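Glutathione S-transferase omega-like 2 (Saccharomyces cerevisiae, PDB 5LKB) acts as a cytoplasmic Xi-class (omega-like) glutathione-dependent thiol transferase that reduces dehydroascorbate and dimethylarsinic acid and reacts with glutathionyl-(hydro)quinones. Local coordinates at residues V215-V223 and D287-I295; F339-T347 and T359-I367. All coordinates share one frame; numbering follows the deposited sequence.

In the fold
From the N terminus the chain first builds the thioredoxin-like domain, including helix 47-58, and then enters the helical C-terminal domain. Contact 1 closes a long excursion there: 63 residues, mostly helical and including helix 232-264, separate 215-223 from 287-295, and the contact sets helix 205-220 and the start of helix 222-227 beside helix 285-304. Contact 2 opens later and closes a short loop, with 11 residues between its segments, folding the tail 359-367 back along helix 339-349. The two follow in series, neither nesting nor crossing, with centres about 18 Å apart. They meet at Ile295 of helix 285-304, which packs on Phe339 and Ile367; the tail also touches the second subunit.

Contact 1. Residues V215-V223 and D287-I295; sequences VYDSINNGV and DIRLYTTVI
Thr293 OG1 accepts a 2.8 Å hydrogen bond from a water that also donates to Asn220 O, at 2.8 Å, bridging the two segments. The Asn220 side chain lies close to the same hydroxyl and to the backbone carbonyl of Arg289. With chi1 at -61°, Thr293 turns OG1 to this polar side and CG2 anti to its own N, where it meets Ile219 CG2 at 3.7 Å. On the apolar side Leu290 CD1 packs on Val215 CG1 (3.9 Å), those side chains crossing at about a right angle, and also touches Ile219 CG2. Arg289 brings NH2 to 3.7 Å from Tyr216 CB, which sits at the edge of the guanidinium group. Val215 O accepts from both Ile219 N and Asn220 N in a pi turn. With an alanine at Asn220, the Thr293 hydroxyl and Arg289 O would probably be left without this polar neighbour. Tyr216 packs on Arg15, a glutathione-binding residue, so this helix borders the glutathione site. The axes of 215-220 and 287-295 run nearly parallel, 16° apart, and approach to 10.2 Å. Helix 232-264 packs through Val249 on Ile219 and Leu290, while helix 47-58 of the thioredoxin-like domain sets Trp48 and Arg51 against Asn220.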
ATOM      1  N   VAL A 215      -6.486  -8.905  21.026  1.00 20.13           N
ATOM      2  CA  VAL A 215      -6.117  -7.730  20.239  1.00 17.29           C
ATOM      3  C   VAL A 215      -4.615  -7.529  20.281  1.00 19.61           C
ATOM      4  O   VAL A 215      -3.992  -7.180  19.270  1.00 16.98           O
ATOM      5  CB  VAL A 215      -6.908  -6.489  20.708  1.00 16.47           C
ATOM      6  CG1 VAL A 215      -6.315  -5.199  20.123  1.00 18.05           C
ATOM      7  CG2 VAL A 215      -8.331  -6.648  20.349  1.00 16.56           C
ATOM      8  N   TYR A 216      -3.972  -7.794  21.422  1.00 20.22           N
ATOM      9  CA  TYR A 216      -2.517  -7.689  21.461  1.00 16.43           C
ATOM     10  C   TYR A 216      -1.849  -8.612  20.449  1.00 21.77           C
ATOM     11  O   TYR A 216      -1.010  -8.182  19.639  1.00 16.83           O
ATOM     12  CB  TYR A 216      -1.976  -7.937  22.873  1.00 16.82           C
ATOM     13  CG  TYR A 216      -0.476  -8.040  22.849  1.00 17.46           C
ATOM     14  CD1 TYR A 216       0.324  -6.916  22.789  1.00 19.58           C
ATOM     15  CD2 TYR A 216       0.175  -9.289  22.753  1.00 18.20           C
ATOM     16  CE1 TYR A 216       1.663  -6.986  22.688  1.00 18.05           C
ATOM     17  CE2 TYR A 216       1.542  -9.384  22.662  1.00 17.64           C
ATOM     18  CZ  TYR A 216       2.305  -8.231  22.607  1.00 19.48           C
ATOM     19  OH  TYR A 216       3.649  -8.270  22.492  1.00 20.29           O
ATOM     20  N   ASP A 217      -2.162  -9.901  20.504  1.00 18.26           N
ATOM     21  CA  ASP A 217      -1.404 -10.843  19.716  1.00 18.20           C
ATOM     22  C   ASP A 217      -1.678 -10.668  18.238  1.00 17.82           C
ATOM     23  O   ASP A 217      -0.777 -10.882  17.423  1.00 18.85           O
ATOM     24  CB  ASP A 217      -1.733 -12.279  20.108  1.00 19.95           C
ATOM     25  CG  ASP A 217      -1.032 -12.700  21.412  1.00 24.16           C
ATOM     26  OD1 ASP A 217       0.183 -12.426  21.612  1.00 20.83           O
ATOM     27  OD2 ASP A 217      -1.743 -13.304  22.248  1.00 27.57           O
ATOM     28  N   SER A 218      -2.925 -10.373  17.895  1.00 19.33           N
ATOM     29  CA  SER A 218      -3.397 -10.420  16.516  1.00 15.75           C
ATOM     30  C   SER A 218      -3.430  -9.064  15.815  1.00 17.88           C
ATOM     31  O   SER A 218      -3.488  -9.059  14.588  1.00 17.43           O
ATOM     32  CB  SER A 218      -4.781 -11.064  16.393  1.00 17.84           C
ATOM     33  OG  SER A 218      -5.839 -10.222  16.960  1.00 29.58           O
ATOM     34  N   ILE A 219      -3.419  -7.937  16.524  1.00 17.27           N
ATOM     35  CA  ILE A 219      -3.599  -6.618  15.919  1.00 14.99           C
ATOM     36  C   ILE A 219      -2.459  -5.721  16.358  1.00 14.82           C
ATOM     37  O   ILE A 219      -1.658  -5.260  15.544  1.00 16.37           O
ATOM     38  CB  ILE A 219      -5.000  -6.057  16.240  1.00 16.26           C
ATOM     39  CG1 ILE A 219      -6.074  -6.961  15.597  1.00 18.07           C
ATOM     40  CG2 ILE A 219      -5.130  -4.618  15.782  1.00 15.90           C
ATOM     41  CD1 ILE A 219      -7.478  -6.763  15.969  1.00 19.39           C
ATOM     42  N   ASN A 220      -2.381  -5.430  17.666  1.00 14.60           N
ATOM     43  CA  ASN A 220      -1.338  -4.527  18.151  1.00 15.19           C
ATOM     44  C   ASN A 220       0.043  -5.010  17.753  1.00 13.78           C
ATOM     45  O   ASN A 220       0.841  -4.280  17.140  1.00 14.90           O
ATOM     46  CB  ASN A 220      -1.382  -4.335  19.678  1.00 15.40           C
ATOM     47  CG  ASN A 220      -2.633  -3.705  20.188  1.00 18.09           C
ATOM     48  OD1 ASN A 220      -3.271  -2.821  19.564  1.00 18.22           O
ATOM     49  ND2 ASN A 220      -2.962  -4.068  21.402  1.00 15.31           N
ATOM     50  N   ASN A 221       0.390  -6.261  18.159  1.00 15.15           N
ATOM     51  CA  ASN A 221       1.614  -6.909  17.735  1.00 13.95           C
ATOM     52  C   ASN A 221       1.441  -7.655  16.410  1.00 13.87           C
ATOM     53  O   ASN A 221       2.440  -7.924  15.749  1.00 14.99           O
ATOM     54  CB  ASN A 221       2.133  -7.884  18.824  1.00 17.54           C
ATOM     55  CG  ASN A 221       3.590  -8.144  18.688  1.00 16.09           C
ATOM     56  OD1 ASN A 221       4.428  -7.260  18.431  1.00 16.67           O
ATOM     57  ND2 ASN A 221       3.967  -9.407  18.884  1.00 17.07           N
ATOM     58  N   GLY A 222       0.196  -7.956  16.027  1.00 14.85           N
ATOM     59  CA  GLY A 222      -0.010  -8.678  14.776  1.00 16.06           C
ATOM     60  C   GLY A 222       0.523  -7.921  13.571  1.00 15.56           C
ATOM     61  O   GLY A 222       1.150  -8.509  12.697  1.00 15.68           O
ATOM     62  N   VAL A 223       0.320  -6.593  13.552  1.00 15.35           N
ATOM     63  CA  VAL A 223       0.852  -5.834  12.403  1.00 13.23           C
ATOM     64  C   VAL A 223       2.363  -5.868  12.354  1.00 13.64           C
ATOM     65  O   VAL A 223       2.947  -5.879  11.276  1.00 13.51           O
ATOM     66  CB  VAL A 223       0.338  -4.397  12.346  1.00 14.27           C
ATOM     67  CG1 VAL A 223      -1.180  -4.373  12.232  1.00 14.30           C
ATOM     68  CG2 VAL A 223       0.793  -3.542  13.569  1.00 14.10           C
ATOM     69  N   ASP A 287     -10.370   0.465  24.385  1.00 16.71           N
ATOM     70  CA  ASP A 287     -10.421   1.381  23.235  1.00 15.59           C
ATOM     71  C   ASP A 287      -9.064   2.028  22.987  1.00 16.64           C
ATOM     72  O   ASP A 287      -8.637   2.198  21.814  1.00 15.29           O
ATOM     73  CB  ASP A 287     -11.459   2.462  23.442  1.00 17.38           C
ATOM     74  CG  ASP A 287     -12.818   1.915  23.617  1.00 22.76           C
ATOM     75  OD1 ASP A 287     -13.376   1.304  22.706  1.00 17.75           O
ATOM     76  OD2 ASP A 287     -13.399   2.118  24.728  1.00 19.76           O
ATOM     77  N   ILE A 288      -8.408   2.446  24.041  1.00 15.16           N
ATOM     78  CA  ILE A 288      -7.125   3.120  23.927  1.00 14.72           C
ATOM     79  C   ILE A 288      -6.122   2.218  23.238  1.00 14.48           C
ATOM     80  O   ILE A 288      -5.432   2.623  22.294  1.00 15.03           O
ATOM     81  CB  ILE A 288      -6.656   3.613  25.312  1.00 14.92           C
ATOM     82  CG1 ILE A 288      -7.624   4.694  25.812  1.00 17.22           C
ATOM     83  CG2 ILE A 288      -5.205   4.118  25.243  1.00 15.27           C
ATOM     84  CD1 ILE A 288      -7.401   5.123  27.238  1.00 17.88           C
ATOM     85  N   ARG A 289      -6.027   0.978  23.690  1.00 15.07           N
ATOM     86  CA  ARG A 289      -5.043   0.057  23.174  1.00 15.77           C
ATOM     87  C   ARG A 289      -5.335  -0.276  21.718  1.00 13.91           C
ATOM     88  O   ARG A 289      -4.397  -0.334  20.921  1.00 15.83           O
ATOM     89  CB  ARG A 289      -4.971  -1.207  24.038  1.00 15.43           C
ATOM     90  CG  ARG A 289      -4.299  -0.963  25.432  1.00 15.86           C
ATOM     91  CD  ARG A 289      -4.588  -2.205  26.350  1.00 16.64           C
ATOM     92  NE  ARG A 289      -4.178  -3.432  25.702  1.00 18.23           N
ATOM     93  CZ  ARG A 289      -3.393  -4.369  26.168  1.00 18.99           C
ATOM     94  NH1 ARG A 289      -2.865  -4.284  27.392  1.00 19.64           N
ATOM     95  NH2 ARG A 289      -3.160  -5.447  25.414  1.00 18.94           N
ATOM     96  N   LEU A 290      -6.600  -0.455  21.355  1.00 13.88           N
ATOM     97  CA  LEU A 290      -6.916  -0.743  19.945  1.00 13.49           C
ATOM     98  C   LEU A 290      -6.640   0.485  19.098  1.00 15.49           C
ATOM     99  O   LEU A 290      -6.145   0.356  17.959  1.00 14.64           O
ATOM    100  CB  LEU A 290      -8.371  -1.160  19.790  1.00 14.07           C
ATOM    101  CG  LEU A 290      -8.855  -1.457  18.356  1.00 14.20           C
ATOM    102  CD1 LEU A 290      -8.060  -2.586  17.795  1.00 15.35           C
ATOM    103  CD2 LEU A 290     -10.310  -1.784  18.341  1.00 16.37           C
ATOM    104  N   TYR A 291      -6.995   1.664  19.590  1.00 14.08           N
ATOM    105  CA  TYR A 291      -6.880   2.905  18.805  1.00 13.10           C
ATOM    106  C   TYR A 291      -5.460   3.136  18.286  1.00 15.89           C
ATOM    107  O   TYR A 291      -5.268   3.595  17.138  1.00 14.98           O
ATOM    108  CB  TYR A 291      -7.252   4.110  19.687  1.00 15.42           C
ATOM    109  CG  TYR A 291      -7.039   5.481  19.045  1.00 12.37           C
ATOM    110  CD1 TYR A 291      -5.851   6.107  19.191  1.00 13.19           C
ATOM    111  CD2 TYR A 291      -8.009   6.100  18.290  1.00 15.42           C
ATOM    112  CE1 TYR A 291      -5.589   7.327  18.636  1.00 14.53           C
ATOM    113  CE2 TYR A 291      -7.778   7.356  17.716  1.00 14.92           C
ATOM    114  CZ  TYR A 291      -6.592   7.973  17.913  1.00 13.53           C
ATOM    115  OH  TYR A 291      -6.323   9.207  17.354  1.00 14.35           O
ATOM    116  N   THR A 292      -4.450   2.929  19.106  1.00 12.96           N
ATOM    117  CA  THR A 292      -3.109   3.328  18.697  1.00 12.56           C
ATOM    118  C   THR A 292      -2.662   2.527  17.468  1.00 14.57           C
ATOM    119  O   THR A 292      -1.888   3.031  16.654  1.00 13.51           O
ATOM    120  CB  THR A 292      -2.121   3.289  19.838  1.00 15.08           C
ATOM    121  OG1 THR A 292      -2.057   1.938  20.300  1.00 15.32           O
ATOM    122  CG2 THR A 292      -2.536   4.231  21.007  1.00 14.21           C
ATOM    123  N   THR A 293      -3.172   1.307  17.306  1.00 13.04           N
ATOM    124  CA  THR A 293      -2.919   0.542  16.091  1.00 13.85           C
ATOM    125  C   THR A 293      -3.805   1.031  14.961  1.00 12.29           C
ATOM    126  O   THR A 293      -3.348   1.211  13.810  1.00 13.52           O
ATOM    127  CB  THR A 293      -3.123  -0.949  16.326  1.00 14.17           C
ATOM    128  OG1 THR A 293      -2.191  -1.388  17.327  1.00 13.78           O
ATOM    129  CG2 THR A 293      -2.893  -1.743  15.040  1.00 14.58           C
ATOM    130  N   VAL A 294      -5.115   1.096  15.206  1.00 11.96           N
ATOM    131  CA  VAL A 294      -6.071   1.419  14.147  1.00 13.44           C
ATOM    132  C   VAL A 294      -5.772   2.785  13.529  1.00 13.57           C
ATOM    133  O   VAL A 294      -5.828   2.925  12.304  1.00 12.94           O
ATOM    134  CB  VAL A 294      -7.538   1.315  14.618  1.00 15.40           C
ATOM    135  CG1 VAL A 294      -8.537   1.698  13.483  1.00 14.78           C
ATOM    136  CG2 VAL A 294      -7.878  -0.110  15.045  1.00 15.87           C
ATOM    137  N   ILE A 295      -5.370   3.790  14.325  1.00 12.77           N
ATOM    138  CA  ILE A 295      -5.075   5.123  13.788  1.00 13.51           C
ATOM    139  C   ILE A 295      -3.851   5.137  12.873  1.00 12.55           C
ATOM    140  O   ILE A 295      -3.732   6.013  12.007  1.00 13.34           O
ATOM    141  CB  ILE A 295      -4.963   6.161  14.941  1.00 12.04           C
ATOM    142  CG1 ILE A 295      -5.254   7.567  14.414  1.00 14.19           C
ATOM    143  CG2 ILE A 295      -3.640   6.099  15.629  1.00 12.69           C
ATOM    144  CD1 ILE A 295      -6.668   7.826  13.965  1.00 12.81           C
TER
HETATM  145  O   HOH W   1       0.472  -1.552  16.626  1.00 16.18           O

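Contact 2. Residues F339-T347 and T359-I367; sequences FDHIKLHYT and TPLGPKPDI
The Phe339 ring carries Asp366 CB over the centre of one face, a CH-pi contact 3.5 Å from the centroid and 12° off the ring normal. The Asp366 carboxylate is tilted 34° to the ring plane and passes back alongside it, reaching Phe339 CB with OD2 at 3.3 Å. Ile367 CG2 meets the ring obliquely, 3.8 Å from Phe339 CE2. One helical turn on, Lys343 folds back at its last two torsions, chi4 being 80°, which curls its ammonium group into the bend of the tail. NZ donates to Pro360 O at 3.1 Å, from above the carbonyl plane, and weakly to Gly362 O at 3.0 Å. It also donates to a water that in turn donates to Pro363 O and Asp366 OD1. At the far end Thr359 OG1 donates to Thr347 OG1 at 2.8 Å, and that hydroxyl passes a 2.7 Å bond to Lys343 O. Thr347 OG1 and Thr347 N reach this carbonyl from opposite faces. Thr347 CG2 touches CD of the Pro360 ring. The tail also lies on the dimer interface: Leu361 N is hydrogen-bonded to Tyr235 OH of the second subunit, and Lys364 makes a cation-pi contact with that subunit's Phe309. The three oxygen acceptors around the buried ammonium, with Asp366 OD1 4.5 Å from Lys343 NZ as a water-bridged countercharge, probably favour a charged Lys343.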
ATOM      1  N   PHE A 339       0.670  12.494  12.830  1.00 13.73           N
ATOM      2  CA  PHE A 339       0.853  11.700  11.633  1.00 15.47           C
ATOM      3  C   PHE A 339       2.195  11.932  10.944  1.00 15.05           C
ATOM      4  O   PHE A 339       2.642  11.038  10.216  1.00 13.44           O
ATOM      5  CB  PHE A 339      -0.289  11.958  10.645  1.00 14.50           C
ATOM      6  CG  PHE A 339      -1.648  11.433  11.122  1.00 13.00           C
ATOM      7  CD1 PHE A 339      -1.856  10.058  11.268  1.00 13.69           C
ATOM      8  CD2 PHE A 339      -2.677  12.292  11.454  1.00 13.83           C
ATOM      9  CE1 PHE A 339      -3.063   9.574  11.694  1.00 15.58           C
ATOM     10  CE2 PHE A 339      -3.908  11.812  11.889  1.00 15.35           C
ATOM     11  CZ  PHE A 339      -4.122  10.473  12.022  1.00 15.04           C
ATOM     12  N   ASP A 340       2.865  13.073  11.119  1.00 14.45           N
ATOM     13  CA  ASP A 340       4.191  13.218  10.563  1.00 15.56           C
ATOM     14  C   ASP A 340       5.163  12.303  11.270  1.00 13.88           C
ATOM     15  O   ASP A 340       5.921  11.602  10.607  1.00 13.95           O
ATOM     16  CB  ASP A 340       4.673  14.660  10.605  1.00 19.51           C
ATOM     17  CG  ASP A 340       3.839  15.594   9.724  1.00 22.27           C
ATOM     18  OD1 ASP A 340       3.366  15.194   8.671  1.00 24.98           O
ATOM     19  OD2 ASP A 340       3.613  16.741  10.108  1.00 28.47           O
ATOM     20  N   HIS A 341       5.134  12.287  12.586  1.00 14.08           N
ATOM     21  CA  HIS A 341       6.021  11.380  13.307  1.00 14.41           C
ATOM     22  C   HIS A 341       5.721   9.926  12.959  1.00 13.91           C
ATOM     23  O   HIS A 341       6.644   9.125  12.782  1.00 14.07           O
ATOM     24  CB  HIS A 341       5.891  11.567  14.823  1.00 15.73           C
ATOM     25  CG  HIS A 341       6.683  12.720  15.363  1.00 15.79           C
ATOM     26  ND1 HIS A 341       7.639  12.576  16.354  1.00 17.12           N
ATOM     27  CD2 HIS A 341       6.678  14.026  15.016  1.00 19.70           C
ATOM     28  CE1 HIS A 341       8.206  13.746  16.565  1.00 18.03           C
ATOM     29  NE2 HIS A 341       7.634  14.646  15.786  1.00 17.35           N
ATOM     30  N   ILE A 342       4.437   9.569  12.897  1.00 13.71           N
ATOM     31  CA  ILE A 342       4.031   8.212  12.555  1.00 13.85           C
ATOM     32  C   ILE A 342       4.605   7.795  11.195  1.00 12.75           C
ATOM     33  O   ILE A 342       5.283   6.781  11.061  1.00 14.01           O
ATOM     34  CB  ILE A 342       2.509   8.080  12.599  1.00 12.96           C
ATOM     35  CG1 ILE A 342       2.001   8.129  14.053  1.00 13.81           C
ATOM     36  CG2 ILE A 342       2.005   6.843  11.899  1.00 13.68           C
ATOM     37  CD1 ILE A 342       0.534   8.364  14.181  1.00 12.99           C
ATOM     38  N   LYS A 343       4.286   8.567  10.151  1.00 14.42           N
ATOM     39  CA  LYS A 343       4.711   8.149   8.823  1.00 13.23           C
ATOM     40  C   LYS A 343       6.207   8.185   8.643  1.00 14.45           C
ATOM     41  O   LYS A 343       6.795   7.262   8.007  1.00 14.99           O
ATOM     42  CB  LYS A 343       4.020   9.010   7.743  1.00 13.97           C
ATOM     43  CG  LYS A 343       2.511   8.717   7.651  1.00 13.27           C
ATOM     44  CD  LYS A 343       1.767   9.713   6.761  1.00 16.04           C
ATOM     45  CE  LYS A 343       2.150   9.639   5.306  1.00 24.22           C
ATOM     46  NZ  LYS A 343       1.462   8.538   4.694  1.00 22.28           N
ATOM     47  N   LEU A 344       6.841   9.247   9.135  1.00 13.43           N
ATOM     48  CA  LEU A 344       8.290   9.356   9.004  1.00 14.56           C
ATOM     49  C   LEU A 344       9.010   8.261   9.776  1.00 13.28           C
ATOM     50  O   LEU A 344       9.932   7.632   9.266  1.00 14.82           O
ATOM     51  CB  LEU A 344       8.767  10.744   9.455  1.00 15.44           C
ATOM     52  CG  LEU A 344       8.407  11.927   8.553  1.00 13.36           C
ATOM     53  CD1 LEU A 344       8.667  13.206   9.329  1.00 17.51           C
ATOM     54  CD2 LEU A 344       9.279  11.832   7.279  1.00 16.64           C
ATOM     55  N   HIS A 345       8.590   7.993  11.016  1.00 14.03           N
ATOM     56  CA  HIS A 345       9.309   6.973  11.790  1.00 14.43           C
ATOM     57  C   HIS A 345       9.422   5.668  11.022  1.00 12.86           C
ATOM     58  O   HIS A 345      10.519   5.106  10.846  1.00 15.34           O
ATOM     59  CB  HIS A 345       8.620   6.694  13.129  1.00 13.88           C
ATOM     60  CG  HIS A 345       9.131   5.451  13.757  1.00 15.47           C
ATOM     61  ND1 HIS A 345      10.432   5.362  14.189  1.00 15.97           N
ATOM     62  CD2 HIS A 345       8.580   4.218  13.917  1.00 16.23           C
ATOM     63  CE1 HIS A 345      10.673   4.116  14.570  1.00 15.82           C
ATOM     64  NE2 HIS A 345       9.566   3.404  14.424  1.00 15.66           N
ATOM     65  N   TYR A 346       8.272   5.117  10.623  1.00 13.46           N
ATOM     66  CA  TYR A 346       8.287   3.781  10.084  1.00 14.64           C
ATOM     67  C   TYR A 346       9.021   3.748   8.756  1.00 15.56           C
ATOM     68  O   TYR A 346       9.865   2.889   8.529  1.00 15.55           O
ATOM     69  CB  TYR A 346       6.859   3.285   9.917  1.00 14.95           C
ATOM     70  CG  TYR A 346       6.155   2.836  11.228  1.00 13.51           C
ATOM     71  CD1 TYR A 346       5.445   3.739  12.012  1.00 13.98           C
ATOM     72  CD2 TYR A 346       6.148   1.504  11.607  1.00 13.32           C
ATOM     73  CE1 TYR A 346       4.792   3.323  13.121  1.00 13.99           C
ATOM     74  CE2 TYR A 346       5.516   1.072  12.752  1.00 13.28           C
ATOM     75  CZ  TYR A 346       4.848   1.988  13.513  1.00 15.84           C
ATOM     76  OH  TYR A 346       4.126   1.642  14.627  1.00 15.43           O
ATOM     77  N   THR A 347       8.689   4.683   7.861  1.00 14.50           N
ATOM     78  CA  THR A 347       9.225   4.610   6.511  1.00 14.61           C
ATOM     79  C   THR A 347      10.704   4.988   6.436  1.00 15.29           C
ATOM     80  O   THR A 347      11.418   4.524   5.538  1.00 16.22           O
ATOM     81  CB  THR A 347       8.428   5.485   5.563  1.00 15.69           C
ATOM     82  OG1 THR A 347       8.533   6.844   5.961  1.00 15.26           O
ATOM     83  CG2 THR A 347       6.974   5.011   5.458  1.00 14.64           C
ATOM     84  N   THR A 359       9.003   8.267   1.918  1.00 15.00           N
ATOM     85  CA  THR A 359       7.747   8.188   2.641  1.00 15.86           C
ATOM     86  C   THR A 359       6.585   8.362   1.646  1.00 14.66           C
ATOM     87  O   THR A 359       6.491   9.418   0.995  1.00 14.86           O
ATOM     88  CB  THR A 359       7.687   9.297   3.706  1.00 15.03           C
ATOM     89  OG1 THR A 359       8.880   9.202   4.522  1.00 16.20           O
ATOM     90  CG2 THR A 359       6.427   9.205   4.550  1.00 16.52           C
ATOM     91  N   PRO A 360       5.683   7.391   1.524  1.00 13.68           N
ATOM     92  CA  PRO A 360       4.526   7.580   0.667  1.00 14.73           C
ATOM     93  C   PRO A 360       3.684   8.744   1.113  1.00 15.32           C
ATOM     94  O   PRO A 360       3.475   8.965   2.316  1.00 16.55           O
ATOM     95  CB  PRO A 360       3.763   6.253   0.804  1.00 14.06           C
ATOM     96  CG  PRO A 360       4.812   5.265   1.099  1.00 15.63           C
ATOM     97  CD  PRO A 360       5.662   6.046   2.108  1.00 14.05           C
ATOM     98  N   LEU A 361       3.138   9.493   0.142  1.00 14.87           N
ATOM     99  CA  LEU A 361       2.314  10.653   0.462  1.00 15.55           C
ATOM    100  C   LEU A 361       0.904  10.248   0.819  1.00 19.02           C
ATOM    101  O   LEU A 361       0.209  11.004   1.520  1.00 22.39           O
ATOM    102  CB  LEU A 361       2.259  11.649  -0.703  1.00 16.26           C
ATOM    103  CG  LEU A 361       3.453  12.545  -0.865  1.00 20.20           C
ATOM    104  CD1 LEU A 361       3.224  13.435  -2.031  1.00 17.40           C
ATOM    105  CD2 LEU A 361       3.707  13.380   0.440  1.00 22.95           C
ATOM    106  N   GLY A 362       0.458   9.099   0.373  1.00 12.86           N
ATOM    107  CA  GLY A 362      -0.864   8.643   0.675  1.00 14.48           C
ATOM    108  C   GLY A 362      -0.868   7.657   1.825  1.00 14.01           C
ATOM    109  O   GLY A 362       0.201   7.281   2.324  1.00 14.61           O
ATOM    110  N   PRO A 363      -2.042   7.190   2.224  1.00 12.93           N
ATOM    111  CA  PRO A 363      -3.344   7.658   1.721  1.00 13.33           C
ATOM    112  C   PRO A 363      -3.661   9.075   2.131  1.00 14.16           C
ATOM    113  O   PRO A 363      -3.165   9.571   3.169  1.00 14.24           O
ATOM    114  CB  PRO A 363      -4.351   6.748   2.409  1.00 14.64           C
ATOM    115  CG  PRO A 363      -3.641   6.332   3.722  1.00 16.20           C
ATOM    116  CD  PRO A 363      -2.189   6.201   3.317  1.00 14.22           C
ATOM    117  N   LYS A 364      -4.482   9.746   1.340  1.00 13.12           N
ATOM    118  CA  LYS A 364      -4.983  11.079   1.659  1.00 14.06           C
ATOM    119  C   LYS A 364      -6.477  10.964   1.937  1.00 13.72           C
ATOM    120  O   LYS A 364      -7.224  10.326   1.190  1.00 15.28           O
ATOM    121  CB  LYS A 364      -4.765  12.039   0.472  1.00 14.68           C
ATOM    122  CG  LYS A 364      -3.323  12.340   0.188  1.00 20.80           C
ATOM    123  CD  LYS A 364      -3.167  13.412  -0.898  1.00 22.85           C
ATOM    124  CE  LYS A 364      -1.711  13.840  -1.027  1.00 24.24           C
ATOM    125  NZ  LYS A 364      -1.538  15.097  -1.972  1.00 33.69           N
ATOM    126  N   PRO A 365      -6.925  11.548   3.050  1.00 13.42           N
ATOM    127  CA  PRO A 365      -6.158  12.178   4.111  1.00 16.03           C
ATOM    128  C   PRO A 365      -5.685  11.148   5.147  1.00 16.58           C
ATOM    129  O   PRO A 365      -6.006   9.967   5.018  1.00 13.78           O
ATOM    130  CB  PRO A 365      -7.190  13.115   4.774  1.00 13.27           C
ATOM    131  CG  PRO A 365      -8.427  12.326   4.684  1.00 13.93           C
ATOM    132  CD  PRO A 365      -8.376  11.635   3.272  1.00 15.26           C
ATOM    133  N   ASP A 366      -4.887  11.572   6.123  1.00 16.45           N
ATOM    134  CA  ASP A 366      -4.433  10.603   7.130  1.00 14.42           C
ATOM    135  C   ASP A 366      -5.613   9.944   7.851  1.00 14.97           C
ATOM    136  O   ASP A 366      -5.593   8.737   8.155  1.00 14.07           O
ATOM    137  CB  ASP A 366      -3.487  11.288   8.146  1.00 15.15           C
ATOM    138  CG  ASP A 366      -2.208  11.780   7.524  1.00 18.44           C
ATOM    139  OD1 ASP A 366      -1.635  11.136   6.638  1.00 21.22           O
ATOM    140  OD2 ASP A 366      -1.802  12.890   7.847  1.00 24.83           O
ATOM    141  N   ILE A 367      -6.611  10.739   8.239  1.00 14.72           N
ATOM    142  CA  ILE A 367      -7.856  10.219   8.799  1.00 14.70           C
ATOM    143  C   ILE A 367      -9.016  11.029   8.213  1.00 15.92           C
ATOM    144  O   ILE A 367      -8.986  12.257   8.232  1.00 16.02           O
ATOM    145  CB  ILE A 367      -7.839  10.315  10.347  1.00 15.06           C
ATOM    146  CG1 ILE A 367      -9.105   9.722  10.966  1.00 19.77           C
ATOM    147  CG2 ILE A 367      -7.537  11.722  10.876  1.00 16.22           C
ATOM    148  CD1 ILE A 367      -9.302   8.320  10.747  1.00 21.11           C
TER
HETATM  149  O   HOH W   2      -1.344   8.877   5.174  1.00 17.65           O